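Local coordinates for protein MJ1225 (Methanocaldococcus jannaschii, PDB 3KH5) that binds AMP and ADP, carries four CBS motifs and is probably an archaeal counterpart of the regulatory gamma subunit of AMP-activated protein kinase, at residues L167-R181 / G192-G204. Sequence-based numbering, arbitrary orientation.
With ADP (adenosine-5'-diphosphate), chain E; AMP (adenosine monophosphate), chain C.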
loop_
_atom_site.group_PDB
_atom_site.type_symbol
_atom_site.label_atom_id
_atom_site.label_comp_id
_atom_site.label_asym_id
_atom_site.label_seq_id
_atom_site.Cartn_x
_atom_site.Cartn_y
_atom_site.Cartn_z
ATOM N N LEU A 167 11.748 2.573 -13.125
ATOM C CA LEU A 167 10.524 2.757 -12.331
ATOM C C LEU A 167 9.259 2.409 -13.113
ATOM O O LEU A 167 8.336 1.804 -12.564
ATOM C CB LEU A 167 10.441 4.196 -11.793
ATOM C CG LEU A 167 9.298 4.600 -10.846
ATOM C CD1 LEU A 167 9.700 5.792 -9.993
ATOM C CD2 LEU A 167 8.000 4.910 -11.596
ATOM N N LYS A 168 9.224 2.792 -14.387
ATOM C CA LYS A 168 8.087 2.502 -15.254
ATOM C C LYS A 168 7.753 1.001 -15.324
ATOM O O LYS A 168 6.578 0.638 -15.404
ATOM C CB LYS A 168 8.304 3.103 -16.652
ATOM C CG LYS A 168 9.294 2.350 -17.535
ATOM C CD LYS A 168 9.930 3.258 -18.582
ATOM C CE LYS A 168 10.312 2.481 -19.841
ATOM N NZ LYS A 168 11.069 1.211 -19.570
ATOM N N ASP A 169 8.775 0.140 -15.270
ATOM C CA ASP A 169 8.583 -1.317 -15.374
ATOM C C ASP A 169 8.275 -1.961 -14.030
ATOM O O ASP A 169 7.459 -2.879 -13.953
ATOM C CB ASP A 169 9.801 -1.998 -16.013
ATOM C CG ASP A 169 10.064 -1.525 -17.437
ATOM O OD1 ASP A 169 9.106 -1.428 -18.238
ATOM O OD2 ASP A 169 11.239 -1.253 -17.760
ATOM N N VAL A 170 8.941 -1.493 -12.976
ATOM C CA VAL A 170 8.618 -1.930 -11.622
ATOM C C VAL A 170 7.174 -1.560 -11.268
ATOM O O VAL A 170 6.476 -2.341 -10.623
ATOM C CB VAL A 170 9.605 -1.349 -10.585
ATOM C CG1 VAL A 170 9.164 -1.667 -9.157
ATOM C CG2 VAL A 170 10.997 -1.894 -10.837
ATOM N N ALA A 171 6.730 -0.377 -11.702
ATOM C CA ALA A 171 5.351 0.080 -11.482
ATOM C C ALA A 171 4.321 -0.874 -12.085
ATOM O O ALA A 171 3.277 -1.149 -11.482
ATOM C CB ALA A 171 5.161 1.484 -12.040
ATOM N N ARG A 172 4.615 -1.344 -13.295
ATOM C CA ARG A 172 3.818 -2.365 -13.959
ATOM C C ARG A 172 3.755 -3.619 -13.115
ATOM O O ARG A 172 2.678 -4.162 -12.881
ATOM C CB ARG A 172 4.453 -2.707 -15.294
ATOM C CG ARG A 172 4.219 -1.677 -16.344
ATOM C CD ARG A 172 3.105 -2.146 -17.228
ATOM N NE ARG A 172 3.507 -1.966 -18.612
ATOM C CZ ARG A 172 2.670 -1.733 -19.613
ATOM N NH1 ARG A 172 1.363 -1.647 -19.393
ATOM N NH2 ARG A 172 3.142 -1.581 -20.844
ATOM N N THR A 173 4.922 -4.068 -12.654
ATOM C CA THR A 173 5.016 -5.273 -11.841
ATOM C C THR A 173 4.159 -5.141 -10.590
ATOM O O THR A 173 3.436 -6.073 -10.245
ATOM C CB THR A 173 6.477 -5.605 -11.456
ATOM O OG1 THR A 173 7.277 -5.693 -12.640
ATOM C CG2 THR A 173 6.561 -6.930 -10.715
ATOM N N MET A 174 4.229 -3.989 -9.925
ATOM C CA MET A 174 3.449 -3.768 -8.708
ATOM C C MET A 174 1.949 -3.824 -8.988
ATOM O O MET A 174 1.202 -4.531 -8.305
ATOM C CB MET A 174 3.796 -2.416 -8.073
ATOM C CG MET A 174 5.149 -2.343 -7.386
ATOM S SD MET A 174 5.450 -0.700 -6.691
ATOM C CE MET A 174 7.035 -0.987 -5.901
ATOM N N VAL A 175 1.515 -3.064 -9.991
ATOM C CA VAL A 175 0.091 -2.891 -10.277
ATOM C C VAL A 175 -0.560 -4.151 -10.855
ATOM O O VAL A 175 -1.660 -4.527 -10.435
ATOM C CB VAL A 175 -0.163 -1.647 -11.166
ATOM C CG1 VAL A 175 -1.598 -1.617 -11.689
ATOM C CG2 VAL A 175 0.144 -0.369 -10.387
ATOM N N ARG A 176 0.122 -4.809 -11.795
ATOM C CA ARG A 176 -0.381 -6.062 -12.378
ATOM C C ARG A 176 -0.528 -7.180 -11.345
ATOM O O ARG A 176 -1.481 -7.963 -11.398
ATOM C CB ARG A 176 0.522 -6.553 -13.516
ATOM C CG ARG A 176 0.590 -5.648 -14.751
ATOM C CD ARG A 176 -0.729 -5.602 -15.533
ATOM N NE ARG A 176 -1.417 -6.890 -15.613
ATOM C CZ ARG A 176 -2.714 -7.017 -15.884
ATOM N NH1 ARG A 176 -3.459 -5.937 -16.097
ATOM N NH2 ARG A 176 -3.274 -8.219 -15.935
ATOM N N ASN A 177 0.411 -7.252 -10.408
ATOM C CA ASN A 177 0.409 -8.323 -9.417
ATOM C C ASN A 177 -0.353 -7.964 -8.140
ATOM O O ASN A 177 -0.634 -8.842 -7.311
ATOM C CB ASN A 177 1.849 -8.694 -9.071
ATOM C CG ASN A 177 2.541 -9.451 -10.183
ATOM O OD1 ASN A 177 2.369 -10.663 -10.317
ATOM N ND2 ASN A 177 3.343 -8.746 -10.977
ATOM N N GLY A 178 -0.668 -6.680 -7.980
ATOM C CA GLY A 178 -1.304 -6.169 -6.762
ATOM C C GLY A 178 -0.422 -6.209 -5.521
ATOM O O GLY A 178 -0.924 -6.417 -4.413
ATOM N N PHE A 179 0.886 -6.015 -5.703
ATOM C CA PHE A 179 1.845 -6.001 -4.588
ATOM C C PHE A 179 2.479 -4.631 -4.399
ATOM O O PHE A 179 3.154 -4.126 -5.302
ATOM C CB PHE A 179 2.976 -7.022 -4.792
ATOM C CG PHE A 179 2.508 -8.435 -5.011
ATOM C CD1 PHE A 179 1.438 -8.959 -4.293
ATOM C CD2 PHE A 179 3.170 -9.258 -5.916
ATOM C CE1 PHE A 179 1.013 -10.272 -4.493
ATOM C CE2 PHE A 179 2.753 -10.575 -6.121
ATOM C CZ PHE A 179 1.673 -11.081 -5.406
ATOM N N ARG A 180 2.281 -4.045 -3.220
ATOM C CA ARG A 180 2.884 -2.755 -2.863
ATOM C C ARG A 180 4.385 -2.842 -2.617
ATOM O O ARG A 180 5.095 -1.851 -2.786
ATOM C CB ARG A 180 2.231 -2.173 -1.608
ATOM C CG ARG A 180 0.787 -1.737 -1.784
ATOM C CD ARG A 180 0.096 -1.562 -0.436
ATOM N NE ARG A 180 0.829 -0.679 0.474
ATOM C CZ ARG A 180 0.402 -0.330 1.686
ATOM N NH1 ARG A 180 -0.762 -0.780 2.144
ATOM N NH2 ARG A 180 1.137 0.476 2.443
ATOM N N ARG A 181 4.863 -4.013 -2.192
ATOM C CA ARG A 181 6.284 -4.160 -1.847
ATOM C C ARG A 181 6.966 -5.296 -2.620
ATOM O O ARG A 181 6.508 -6.449 -2.627
ATOM C CB ARG A 181 6.506 -4.305 -0.328
ATOM C CG ARG A 181 5.211 -4.286 0.518
ATOM C CD ARG A 181 4.829 -3.035 1.320
ATOM N NE ARG A 181 3.615 -3.525 1.961
ATOM C CZ ARG A 181 2.816 -2.924 2.858
ATOM N NH1 ARG A 181 3.060 -1.678 3.369
ATOM N NH2 ARG A 181 1.735 -3.628 3.271
ATOM N N GLY A 192 17.884 -5.050 -1.557
ATOM C CA GLY A 192 17.041 -3.927 -1.167
ATOM C C GLY A 192 15.557 -4.250 -1.165
ATOM O O GLY A 192 15.152 -5.393 -1.377
ATOM N N ILE A 193 14.748 -3.228 -0.908
ATOM C CA ILE A 193 13.294 -3.321 -1.016
ATOM C C ILE A 193 12.768 -2.013 -1.618
ATOM O O ILE A 193 13.332 -0.940 -1.386
ATOM C CB ILE A 193 12.627 -3.632 0.358
ATOM C CG1 ILE A 193 11.166 -4.089 0.186
ATOM C CG2 ILE A 193 12.756 -2.444 1.328
ATOM C CD1 ILE A 193 10.562 -4.771 1.419
ATOM N N ILE A 194 11.705 -2.117 -2.407
ATOM C CA ILE A 194 11.062 -0.959 -3.019
ATOM C C ILE A 194 9.544 -1.106 -2.839
ATOM O O ILE A 194 9.000 -2.202 -3.021
ATOM C CB ILE A 194 11.480 -0.811 -4.520
ATOM C CG1 ILE A 194 11.034 0.542 -5.090
ATOM C CG2 ILE A 194 10.959 -1.969 -5.378
ATOM C CD1 ILE A 194 11.934 1.701 -4.691
ATOM N N THR A 195 8.875 -0.020 -2.444
ATOM C CA THR A 195 7.418 -0.038 -2.229
ATOM C C THR A 195 6.734 1.106 -2.987
ATOM O O THR A 195 7.407 2.027 -3.447
ATOM C CB THR A 195 7.031 0.009 -0.717
ATOM O OG1 THR A 195 7.177 1.341 -0.209
ATOM C CG2 THR A 195 7.881 -0.959 0.114
ATOM N N SER A 196 5.407 1.048 -3.115
ATOM C CA SER A 196 4.645 2.109 -3.791
ATOM C C SER A 196 4.837 3.487 -3.137
ATOM O O SER A 196 4.767 4.519 -3.810
ATOM C CB SER A 196 3.159 1.756 -3.856
ATOM O OG SER A 196 2.606 1.598 -2.560
ATOM N N THR A 197 5.090 3.477 -1.826
ATOM C CA THR A 197 5.364 4.673 -1.014
ATOM C C THR A 197 6.618 5.421 -1.492
ATOM O O THR A 197 6.636 6.659 -1.555
ATOM C CB THR A 197 5.497 4.280 0.490
ATOM O OG1 THR A 197 4.198 3.990 1.025
ATOM C CG2 THR A 197 6.128 5.391 1.314
ATOM N N ASP A 198 7.655 4.655 -1.829
ATOM C CA ASP A 198 8.887 5.194 -2.408
ATOM C C ASP A 198 8.610 5.973 -3.690
ATOM O O ASP A 198 9.251 6.994 -3.956
ATOM C CB ASP A 198 9.872 4.058 -2.702
ATOM C CG ASP A 198 10.375 3.381 -1.443
ATOM O OD1 ASP A 198 10.758 4.094 -0.492
ATOM O OD2 ASP A 198 10.394 2.132 -1.399
ATOM N N PHE A 199 7.654 5.485 -4.478
ATOM C CA PHE A 199 7.283 6.143 -5.724
ATOM C C PHE A 199 6.574 7.494 -5.457
ATOM O O PHE A 199 6.831 8.473 -6.181
ATOM C CB PHE A 199 6.496 5.194 -6.664
ATOM C CG PHE A 199 7.302 3.988 -7.168
ATOM C CD1 PHE A 199 8.659 3.840 -6.862
ATOM C CD2 PHE A 199 6.700 3.020 -7.976
ATOM C CE1 PHE A 199 9.391 2.741 -7.329
ATOM C CE2 PHE A 199 7.429 1.918 -8.452
ATOM C CZ PHE A 199 8.776 1.782 -8.124
ATOM N N ILE A 200 5.732 7.558 -4.411
ATOM C CA ILE A 200 5.095 8.828 -3.994
ATOM C C ILE A 200 6.117 9.827 -3.463
ATOM O O ILE A 200 6.044 11.034 -3.759
ATOM C CB ILE A 200 4.054 8.670 -2.839
ATOM C CG1 ILE A 200 3.131 7.438 -3.025
ATOM C CG2 ILE A 200 3.192 9.957 -2.701
ATOM C CD1 ILE A 200 2.247 7.512 -4.257
ATOM N N LYS A 201 7.043 9.329 -2.646
ATOM C CA LYS A 201 8.083 10.154 -2.039
ATOM C C LYS A 201 8.980 10.766 -3.105
ATOM O O LYS A 201 9.409 11.915 -2.974
ATOM C CB LYS A 201 8.928 9.333 -1.067
ATOM C CG LYS A 201 8.238 8.972 0.240
ATOM C CD LYS A 201 9.134 8.053 1.057
ATOM C CE LYS A 201 8.703 7.991 2.514
ATOM N NZ LYS A 201 9.540 7.029 3.289
ATOM N N LEU A 202 9.263 9.991 -4.152
ATOM C CA LEU A 202 10.032 10.489 -5.286
ATOM C C LEU A 202 9.332 11.683 -5.935
ATOM O O LEU A 202 9.982 12.668 -6.277
ATOM C CB LEU A 202 10.285 9.380 -6.313
ATOM C CG LEU A 202 11.208 9.736 -7.488
ATOM C CD1 LEU A 202 12.597 10.175 -7.017
ATOM C CD2 LEU A 202 11.331 8.567 -8.443
ATOM N N LEU A 203 8.010 11.591 -6.082
ATOM C CA LEU A 203 7.206 12.659 -6.678
ATOM C C LEU A 203 7.277 13.970 -5.906
ATOM O O LEU A 203 7.349 15.045 -6.505
ATOM C CB LEU A 203 5.748 12.224 -6.820
ATOM C CG LEU A 203 5.414 11.332 -8.017
ATOM C CD1 LEU A 203 3.919 11.076 -8.057
ATOM C CD2 LEU A 203 5.889 11.948 -9.334
ATOM N N GLY A 204 7.259 13.876 -4.579
ATOM C CA GLY A 204 7.372 15.051 -3.729
ATOM C C GLY A 204 8.802 15.446 -3.396
ATOM O O GLY A 204 9.045 16.042 -2.347
HETATM P PB ADP E . 1.628 -6.152 -0.085
HETATM O O1B ADP E . 1.699 -5.413 1.202
HETATM O O2B ADP E . 3.090 -6.229 -0.843
HETATM O O3B ADP E . 0.621 -5.490 -1.165
HETATM P PA ADP E . -0.285 -8.204 0.563
HETATM O O1A ADP E . -0.571 -8.264 2.017
HETATM O O2A ADP E . -1.362 -7.360 -0.290
HETATM O O3A ADP E . 1.194 -7.664 0.191
HETATM O "O5'" ADP E . -0.126 -9.664 -0.049
HETATM C "C5'" ADP E . -1.209 -10.598 -0.211
HETATM C "C4'" ADP E . -0.550 -11.986 -0.435
HETATM O "O4'" ADP E . 0.420 -11.846 -1.524
HETATM C "C3'" ADP E . 0.231 -12.476 0.798
HETATM O "O3'" ADP E . 0.130 -13.901 0.892
HETATM C "C2'" ADP E . 1.676 -12.060 0.504
HETATM O "O2'" ADP E . 2.619 -12.948 1.127
HETATM C "C1'" ADP E . 1.754 -12.160 -1.028
HETATM N N9 ADP E . 2.788 -11.208 -1.569
HETATM C C8 ADP E . 3.000 -9.941 -1.195
HETATM N N7 ADP E . 4.012 -9.425 -1.895
HETATM C C5 ADP E . 4.455 -10.361 -2.721
HETATM C C6 ADP E . 5.469 -10.403 -3.675
HETATM N N6 ADP E . 6.237 -9.339 -3.905
HETATM N N1 ADP E . 5.656 -11.542 -4.362
HETATM C C2 ADP E . 4.896 -12.609 -4.137
HETATM N N3 ADP E . 3.921 -12.597 -3.235
HETATM C C4 ADP E . 3.677 -11.492 -2.515
HETATM P P AMP C . 5.292 0.995 3.173
HETATM O O1P AMP C . 4.328 1.895 3.858
HETATM O O2P AMP C . 4.885 0.777 1.625
HETATM O O3P AMP C . 5.310 -0.493 3.816
HETATM O "O5'" AMP C . 6.801 1.538 3.166
HETATM C "C5'" AMP C . 7.224 2.731 3.868
HETATM C "C4'" AMP C . 8.753 2.799 3.893
HETATM O "O4'" AMP C . 9.182 1.604 4.607
HETATM C "C3'" AMP C . 9.248 2.674 2.439
HETATM O "O3'" AMP C . 10.381 3.538 2.211
HETATM C "C2'" AMP C . 9.678 1.212 2.342
HETATM O "O2'" AMP C . 10.771 1.075 1.427
HETATM C "C1'" AMP C . 10.121 0.903 3.776
HETATM N N9 AMP C . 10.038 -0.551 4.102
HETATM C C8 AMP C . 8.988 -1.357 3.913
HETATM N N7 AMP C . 9.287 -2.589 4.324
HETATM C C5 AMP C . 10.536 -2.564 4.775
HETATM C C6 AMP C . 11.373 -3.526 5.319
HETATM N N6 AMP C . 10.947 -4.779 5.466
HETATM N N1 AMP C . 12.616 -3.168 5.693
HETATM C C2 AMP C . 13.049 -1.918 5.551
HETATM N N3 AMP C . 12.272 -0.976 5.035
HETATM C C4 AMP C . 11.017 -1.270 4.641
HETATM O O HOH W 1 3.192 0.707 0.004
#
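Phe199 of helix 196-203 packs against helix 167-177 as a knob in the hole formed by Leu167, Val170, Ala171 and Met174. Leu167 sets its CG over one ring face, 3.8 Å from the centroid and almost on the ring normal, a place given by CG lying anti to the backbone N (chi1 -175°). Its CD1 meets Leu202 CD2 tip to tip at 3.6 Å. Val170 CG1 comes in at the ring edge, 3.6 Å from Phe199 CZ. The extended Met174 makes an oblique Met-aromatic contact, SD 3.7 Å from Phe199 CE2, and its CE ends against the backbone of Ile194 and Thr195.

Beyond this apolar patch, Ser196 N donates to Arg180 O (2.9 Å), and Arg181 pairs with Thr195 as an antiparallel non-hydrogen-bonded bridge. A capping box, with Thr195 N bonded to Asp198 OD2 at 2.8 Å, starts the second helix beside AMP; both Asp198 oxygens also take the ribose hydroxyls. The Arg181 guanidinium spans two nucleotides, NH1 reaching AMP O3P (2.6 Å) and NE and NH2 sharing ADP O1B. One water accepts from Arg180 NE and also bonds Ser196 OG, itself hydrogen-bonded to Ser54 OG, while NH1 and NH2 of Arg180 form salt bridges to further ADP molecules.

Within this CBS motif the two helices cross at -138°; Leu182 of strand 181-186 touches Val170 and Met174, helix 225-228 meets Val170 and Phe199, and helix 54-63 packs against Arg180 and Ser196.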